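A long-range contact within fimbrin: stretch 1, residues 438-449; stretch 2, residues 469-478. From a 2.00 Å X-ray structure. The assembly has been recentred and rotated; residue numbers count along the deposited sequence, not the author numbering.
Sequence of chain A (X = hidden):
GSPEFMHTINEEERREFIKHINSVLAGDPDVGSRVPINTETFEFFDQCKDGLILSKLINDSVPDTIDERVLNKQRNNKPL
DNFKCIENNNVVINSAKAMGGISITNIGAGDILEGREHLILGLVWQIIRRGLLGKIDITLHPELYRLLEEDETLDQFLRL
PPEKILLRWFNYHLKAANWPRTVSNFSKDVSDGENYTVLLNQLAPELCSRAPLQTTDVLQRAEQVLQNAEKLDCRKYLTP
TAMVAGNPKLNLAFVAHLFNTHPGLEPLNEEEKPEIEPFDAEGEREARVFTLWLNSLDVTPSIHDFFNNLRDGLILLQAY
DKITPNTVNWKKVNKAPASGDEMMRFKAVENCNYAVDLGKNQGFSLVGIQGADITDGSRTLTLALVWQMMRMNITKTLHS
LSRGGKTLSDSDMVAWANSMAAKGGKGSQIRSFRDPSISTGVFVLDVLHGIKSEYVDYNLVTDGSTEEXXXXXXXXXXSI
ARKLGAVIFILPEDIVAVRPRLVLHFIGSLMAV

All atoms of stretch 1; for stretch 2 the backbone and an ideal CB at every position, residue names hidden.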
ATOM      1  N   ILE A 438       2.409 -24.116  12.541  1.00 29.32           N
ATOM      2  CA  ILE A 438       2.368 -23.189  11.406  1.00 28.13           C
ATOM      3  C   ILE A 438       3.384 -22.048  11.521  1.00 28.95           C
ATOM      4  O   ILE A 438       3.772 -21.457  10.513  1.00 26.20           O
ATOM      5  CB  ILE A 438       0.938 -22.589  11.243  1.00 26.95           C
ATOM      6  CG1 ILE A 438      -0.013 -23.676  10.737  1.00 24.43           C
ATOM      7  CG2 ILE A 438       0.957 -21.388  10.290  1.00 24.96           C
ATOM      8  CD1 ILE A 438      -1.487 -23.276  10.749  1.00 28.31           C
ATOM      9  N   SER A 439       3.829 -21.763  12.747  1.00 28.92           N
ATOM     10  CA  SER A 439       4.781 -20.677  13.008  1.00 30.08           C
ATOM     11  C   SER A 439       6.116 -20.749  12.264  1.00 29.14           C
ATOM     12  O   SER A 439       6.719 -19.717  11.962  1.00 29.28           O
ATOM     13  CB  SER A 439       5.058 -20.575  14.515  1.00 31.91           C
ATOM     14  OG  SER A 439       5.735 -21.725  14.998  1.00 31.76           O
ATOM     15  N   THR A 440       6.576 -21.956  11.965  1.00 28.47           N
ATOM     16  CA  THR A 440       7.855 -22.138  11.281  1.00 26.98           C
ATOM     17  C   THR A 440       7.805 -21.654   9.833  1.00 28.16           C
ATOM     18  O   THR A 440       8.841 -21.409   9.209  1.00 24.54           O
ATOM     19  CB  THR A 440       8.276 -23.621  11.300  1.00 25.93           C
ATOM     20  OG1 THR A 440       7.387 -24.381  10.474  1.00 29.05           O
ATOM     21  CG2 THR A 440       8.202 -24.174  12.717  1.00 27.16           C
ATOM     22  N   GLY A 441       6.589 -21.527   9.303  1.00 28.49           N
ATOM     23  CA  GLY A 441       6.420 -21.074   7.937  1.00 27.34           C
ATOM     24  C   GLY A 441       6.685 -22.149   6.903  1.00 27.68           C
ATOM     25  O   GLY A 441       6.599 -21.887   5.707  1.00 28.92           O
ATOM     26  N   VAL A 442       7.001 -23.357   7.358  1.00 28.35           N
ATOM     27  CA  VAL A 442       7.290 -24.470   6.457  1.00 27.40           C
ATOM     28  C   VAL A 442       6.011 -25.019   5.826  1.00 26.93           C
ATOM     29  O   VAL A 442       5.970 -25.292   4.625  1.00 24.41           O
ATOM     30  CB  VAL A 442       8.009 -25.607   7.203  1.00 27.84           C
ATOM     31  CG1 VAL A 442       8.295 -26.762   6.252  1.00 29.49           C
ATOM     32  CG2 VAL A 442       9.300 -25.087   7.800  1.00 28.46           C
ATOM     33  N   PHE A 443       4.973 -25.187   6.641  1.00 25.31           N
ATOM     34  CA  PHE A 443       3.696 -25.686   6.149  1.00 24.42           C
ATOM     35  C   PHE A 443       3.194 -24.894   4.936  1.00 23.56           C
ATOM     36  O   PHE A 443       2.796 -25.489   3.934  1.00 23.56           O
ATOM     37  CB  PHE A 443       2.635 -25.630   7.249  1.00 24.40           C
ATOM     38  CG  PHE A 443       1.294 -26.117   6.805  1.00 25.08           C
ATOM     39  CD1 PHE A 443       1.091 -27.464   6.521  1.00 25.99           C
ATOM     40  CD2 PHE A 443       0.240 -25.225   6.627  1.00 25.89           C
ATOM     41  CE1 PHE A 443      -0.149 -27.917   6.065  1.00 27.84           C
ATOM     42  CE2 PHE A 443      -0.993 -25.666   6.174  1.00 25.41           C
ATOM     43  CZ  PHE A 443      -1.193 -27.016   5.891  1.00 25.44           C
ATOM     44  N   VAL A 444       3.205 -23.560   5.018  1.00 22.05           N
ATOM     45  CA  VAL A 444       2.725 -22.760   3.892  1.00 21.66           C
ATOM     46  C   VAL A 444       3.572 -22.960   2.637  1.00 22.00           C
ATOM     47  O   VAL A 444       3.049 -22.945   1.524  1.00 19.45           O
ATOM     48  CB  VAL A 444       2.615 -21.244   4.240  1.00 23.10           C
ATOM     49  CG1 VAL A 444       1.543 -21.053   5.321  1.00 21.64           C
ATOM     50  CG2 VAL A 444       3.970 -20.677   4.696  1.00 21.99           C
ATOM     51  N   LEU A 445       4.874 -23.165   2.807  1.00 21.91           N
ATOM     52  CA  LEU A 445       5.738 -23.415   1.661  1.00 21.83           C
ATOM     53  C   LEU A 445       5.399 -24.806   1.072  1.00 21.17           C
ATOM     54  O   LEU A 445       5.434 -24.993  -0.147  1.00 22.23           O
ATOM     55  CB  LEU A 445       7.212 -23.322   2.076  1.00 23.93           C
ATOM     56  CG  LEU A 445       7.685 -21.898   2.396  1.00 24.84           C
ATOM     57  CD1 LEU A 445       9.047 -21.923   3.055  1.00 25.63           C
ATOM     58  CD2 LEU A 445       7.733 -21.074   1.112  1.00 23.06           C
ATOM     59  N   ASP A 446       5.045 -25.765   1.930  1.00 21.89           N
ATOM     60  CA  ASP A 446       4.660 -27.103   1.456  1.00 24.03           C
ATOM     61  C   ASP A 446       3.347 -27.045   0.669  1.00 24.45           C
ATOM     62  O   ASP A 446       3.168 -27.764  -0.320  1.00 22.78           O
ATOM     63  CB  ASP A 446       4.470 -28.082   2.621  1.00 25.00           C
ATOM     64  CG  ASP A 446       5.777 -28.561   3.204  1.00 25.77           C
ATOM     65  OD1 ASP A 446       6.823 -28.393   2.549  1.00 26.37           O
ATOM     66  OD2 ASP A 446       5.750 -29.117   4.318  1.00 29.44           O
ATOM     67  N   VAL A 447       2.417 -26.206   1.125  1.00 24.98           N
ATOM     68  CA  VAL A 447       1.140 -26.061   0.430  1.00 23.68           C
ATOM     69  C   VAL A 447       1.432 -25.552  -0.982  1.00 23.68           C
ATOM     70  O   VAL A 447       0.914 -26.078  -1.967  1.00 23.46           O
ATOM     71  CB  VAL A 447       0.229 -25.042   1.133  1.00 23.37           C
ATOM     72  CG1 VAL A 447      -1.036 -24.830   0.318  1.00 24.46           C
ATOM     73  CG2 VAL A 447      -0.126 -25.535   2.531  1.00 23.80           C
ATOM     74  N   LEU A 448       2.276 -24.528  -1.067  1.00 20.81           N
ATOM     75  CA  LEU A 448       2.641 -23.933  -2.346  1.00 21.05           C
ATOM     76  C   LEU A 448       3.364 -24.946  -3.223  1.00 21.08           C
ATOM     77  O   LEU A 448       3.226 -24.939  -4.455  1.00 21.58           O
ATOM     78  CB  LEU A 448       3.521 -22.700  -2.109  1.00 19.51           C
ATOM     79  CG  LEU A 448       2.796 -21.484  -1.511  1.00 19.59           C
ATOM     80  CD1 LEU A 448       3.765 -20.523  -0.842  1.00 18.46           C
ATOM     81  CD2 LEU A 448       2.047 -20.783  -2.617  1.00 19.49           C
ATOM     82  N   HIS A 449       4.136 -25.813  -2.581  1.00 21.40           N
ATOM     83  CA  HIS A 449       4.882 -26.842  -3.285  1.00 24.79           C
ATOM     84  C   HIS A 449       3.893 -27.833  -3.880  1.00 26.02           C
ATOM     85  O   HIS A 449       4.136 -28.416  -4.939  1.00 27.02           O
ATOM     86  CB  HIS A 449       5.843 -27.558  -2.329  1.00 25.75           C
ATOM     87  CG  HIS A 449       6.590 -28.686  -2.970  1.00 30.06           C
ATOM     88  ND1 HIS A 449       6.171 -29.998  -2.888  1.00 31.10           N
ATOM     89  CD2 HIS A 449       7.685 -28.691  -3.769  1.00 28.76           C
ATOM     90  CE1 HIS A 449       6.974 -30.760  -3.611  1.00 30.33           C
ATOM     91  NE2 HIS A 449       7.899 -29.992  -4.155  1.00 29.79           N
ATOM     92  N   UNK A 469      14.237 -16.981  10.930  1.00 34.62           N
ATOM     93  CA  UNK A 469      14.168 -17.974   9.870  1.00 32.76           C
ATOM     94  C   UNK A 469      12.711 -18.220   9.458  1.00 30.29           C
ATOM     95  O   UNK A 469      12.417 -18.427   8.284  1.00 27.27           O
ATOM     96  CB  UNK A 469      14.826 -19.280  10.321  1.00 32.76           C
ATOM     97  N   UNK A 470      11.804 -18.194  10.428  1.00 29.06           N
ATOM     98  CA  UNK A 470      10.392 -18.403  10.130  1.00 29.97           C
ATOM     99  C   UNK A 470       9.883 -17.280   9.227  1.00 29.54           C
ATOM    100  O   UNK A 470       9.235 -17.541   8.217  1.00 29.83           O
ATOM    101  CB  UNK A 470       9.570 -18.473  11.419  1.00 29.97           C
ATOM    102  N   UNK A 471      10.196 -16.034   9.584  1.00 29.87           N
ATOM    103  CA  UNK A 471       9.764 -14.882   8.790  1.00 28.66           C
ATOM    104  C   UNK A 471      10.274 -14.964   7.352  1.00 30.61           C
ATOM    105  O   UNK A 471       9.574 -14.563   6.422  1.00 27.87           O
ATOM    106  CB  UNK A 471      10.247 -13.583   9.439  1.00 28.66           C
ATOM    107  N   UNK A 472      11.491 -15.475   7.165  1.00 29.50           N
ATOM    108  CA  UNK A 472      12.045 -15.615   5.819  1.00 30.80           C
ATOM    109  C   UNK A 472      11.237 -16.656   5.033  1.00 31.33           C
ATOM    110  O   UNK A 472      10.988 -16.491   3.836  1.00 30.70           O
ATOM    111  CB  UNK A 472      13.521 -16.012   5.880  1.00 30.80           C
ATOM    112  N   UNK A 473      10.831 -17.728   5.708  1.00 30.32           N
ATOM    113  CA  UNK A 473      10.031 -18.760   5.054  1.00 29.83           C
ATOM    114  C   UNK A 473       8.680 -18.156   4.650  1.00 28.12           C
ATOM    115  O   UNK A 473       8.200 -18.366   3.536  1.00 28.36           O
ATOM    116  CB  UNK A 473       9.839 -19.969   5.972  1.00 29.83           C
ATOM    117  N   UNK A 474       8.083 -17.402   5.567  1.00 25.99           N
ATOM    118  CA  UNK A 474       6.789 -16.772   5.325  1.00 29.22           C
ATOM    119  C   UNK A 474       6.853 -15.729   4.213  1.00 28.11           C
ATOM    120  O   UNK A 474       5.950 -15.650   3.376  1.00 29.17           O
ATOM    121  CB  UNK A 474       6.275 -16.124   6.612  1.00 29.22           C
ATOM    122  N   UNK A 475       7.926 -14.943   4.198  1.00 27.23           N
ATOM    123  CA  UNK A 475       8.120 -13.907   3.187  1.00 27.58           C
ATOM    124  C   UNK A 475       8.295 -14.537   1.810  1.00 28.16           C
ATOM    125  O   UNK A 475       7.833 -14.004   0.795  1.00 27.60           O
ATOM    126  CB  UNK A 475       9.330 -13.036   3.532  1.00 27.58           C
ATOM    127  N   UNK A 476       8.978 -15.675   1.782  1.00 26.53           N
ATOM    128  CA  UNK A 476       9.205 -16.401   0.541  1.00 27.02           C
ATOM    129  C   UNK A 476       7.867 -16.965   0.065  1.00 24.97           C
ATOM    130  O   UNK A 476       7.546 -16.899  -1.113  1.00 23.86           O
ATOM    131  CB  UNK A 476      10.239 -17.513   0.730  1.00 27.02           C
ATOM    132  N   UNK A 477       7.093 -17.518   0.996  1.00 23.38           N
ATOM    133  CA  UNK A 477       5.791 -18.091   0.664  1.00 22.56           C
ATOM    134  C   UNK A 477       4.864 -17.031   0.070  1.00 22.34           C
ATOM    135  O   UNK A 477       4.204 -17.272  -0.946  1.00 22.32           O
ATOM    136  CB  UNK A 477       5.152 -18.716   1.906  1.00 22.56           C
ATOM    137  N   UNK A 478       4.811 -15.859   0.702  1.00 23.20           N
ATOM    138  CA  UNK A 478       3.953 -14.780   0.206  1.00 23.27           C
ATOM    139  C   UNK A 478       4.341 -14.330  -1.201  1.00 23.94           C
ATOM    140  O   UNK A 478       3.473 -14.123  -2.044  1.00 22.93           O
ATOM    141  CB  UNK A 478       4.011 -13.586   1.161  1.00 23.27           C
TER

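Stretch 2 is helical from 469 to 478. Its axis comes within 8.7 Å of the helix 442-449, and the two run in roughly the same direction, at 26°. The phi and psi values are helical throughout and suit most residues. Proline would lack the backbone N-H the helix uses, and glycine is merely less favourable, so the surroundings of each CB must decide.

Position 469 points sideways, and its CB has nothing of stretch 1 within 5.5 Å. Many side chains would suit. It is L469, which makes no contact here.

Position 470 is tight. Its ideal CB lies 3.2 Å from S439 O and 3.7 Å from T440 O. Little room is left beside these carbonyls, so a small residue fits best. It is A470. Its CA also approaches T440 O at 3.5 Å, in a CA-H...O contact.

Positions 471 and 472 have no stretch 1 atom near their CB; the first points away, the second sideways. Stretch 1 sets no preference at either. They are I471 and Q472, and neither touches it.

Position 473 points toward stretch 1. Its CB sits 3.6 Å from L445 CD1, 3.7 Å from T440 O and 3.8 Å from G441 O. Close packing at G441 is possible because glycine has no side chain: a CB there would lie 3.0 Å from the CB of 473, a clash. The carbonyl of T440 offers an acceptor, while L445 and V442 add apolar surface. A short donor such as asparagine or serine would suit, and a small apolar residue could also be considered. It is N473. Its ND2 donates a nearly straight hydrogen bond to T440 O, at 3.0 Å and 171°. The same ND2 lies 3.8 Å from V442 CG2.

Position 474 points sideways. Its CB is 5.1 Å from G441 CA and 5.5 Å from V444 CG2, so a small residue is comfortable, though others are not excluded. It is A474.

Position 475 points away into space free of stretch 1. A polar or long side chain would do. It is R475.

Position 476 points sideways, with its CB 4.4 Å from L445 CD2. An apolar side chain could extend this edge: leucine, isoleucine or methionine. It is L476, whose CD2 meets L445 CD2 at 4.0 Å.

Position 477 points toward stretch 1. Its CB is 3.6 Å from each of V444 CG2, L445 CD2 and L448 CD1. Three methyls already crowd it, so a small apolar residue is expected. It is A477, whose single methyl packs against all three.

Position 478 points away and is unconstrained by stretch 1. It is I478.

Stretch 2, residues 469-478: LAIQNARLAI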
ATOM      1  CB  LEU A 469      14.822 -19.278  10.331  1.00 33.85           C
ATOM      2  CG  LEU A 469      16.345 -19.224  10.537  1.00 35.46           C
ATOM      3  CD1 LEU A 469      16.832 -20.546  11.115  1.00 35.79           C
ATOM      4  CD2 LEU A 469      17.033 -18.926   9.207  1.00 35.68           C
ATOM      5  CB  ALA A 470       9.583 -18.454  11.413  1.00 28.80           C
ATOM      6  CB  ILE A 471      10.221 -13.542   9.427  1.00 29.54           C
ATOM      7  CG1 ILE A 471       9.286 -13.157  10.577  1.00 30.99           C
ATOM      8  CG2 ILE A 471      10.168 -12.419   8.396  1.00 28.34           C
ATOM      9  CD1 ILE A 471       9.183 -14.184  11.663  1.00 35.64           C
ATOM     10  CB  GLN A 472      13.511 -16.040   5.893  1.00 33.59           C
ATOM     11  CG  GLN A 472      14.379 -15.039   6.629  1.00 39.67           C
ATOM     12  CD  GLN A 472      15.809 -15.503   6.796  1.00 43.83           C
ATOM     13  OE1 GLN A 472      16.615 -14.827   7.435  1.00 47.21           O
ATOM     14  NE2 GLN A 472      16.135 -16.660   6.224  1.00 44.72           N
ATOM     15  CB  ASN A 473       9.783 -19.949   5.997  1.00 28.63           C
ATOM     16  CG  ASN A 473      10.946 -20.928   6.038  1.00 30.18           C
ATOM     17  OD1 ASN A 473      11.813 -20.923   5.167  1.00 28.09           O
ATOM     18  ND2 ASN A 473      10.950 -21.796   7.044  1.00 29.80           N
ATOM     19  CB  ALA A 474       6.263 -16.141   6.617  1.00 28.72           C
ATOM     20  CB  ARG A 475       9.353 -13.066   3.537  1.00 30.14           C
ATOM     21  CG  ARG A 475       9.613 -11.898   2.596  1.00 33.21           C
ATOM     22  CD  ARG A 475      10.740 -11.026   3.125  1.00 32.51           C
ATOM     23  NE  ARG A 475      10.380 -10.395   4.392  1.00 32.47           N
ATOM     24  CZ  ARG A 475      11.202 -10.270   5.431  1.00 33.24           C
ATOM     25  NH1 ARG A 475      12.440 -10.735   5.365  1.00 33.03           N
ATOM     26  NH2 ARG A 475      10.784  -9.672   6.539  1.00 36.03           N
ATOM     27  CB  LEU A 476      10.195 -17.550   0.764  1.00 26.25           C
ATOM     28  CG  LEU A 476      10.414 -18.488  -0.429  1.00 27.95           C
ATOM     29  CD1 LEU A 476      11.056 -17.717  -1.574  1.00 27.14           C
ATOM     30  CD2 LEU A 476      11.296 -19.667  -0.010  1.00 29.11           C
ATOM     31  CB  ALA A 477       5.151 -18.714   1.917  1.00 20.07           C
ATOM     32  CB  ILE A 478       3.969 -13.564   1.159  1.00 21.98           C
ATOM     33  CG1 ILE A 478       3.232 -13.923   2.454  1.00 23.99           C
ATOM     34  CG2 ILE A 478       3.340 -12.352   0.475  1.00 19.01           C
ATOM     35  CD1 ILE A 478       3.304 -12.861   3.532  1.00 20.69           C
TER
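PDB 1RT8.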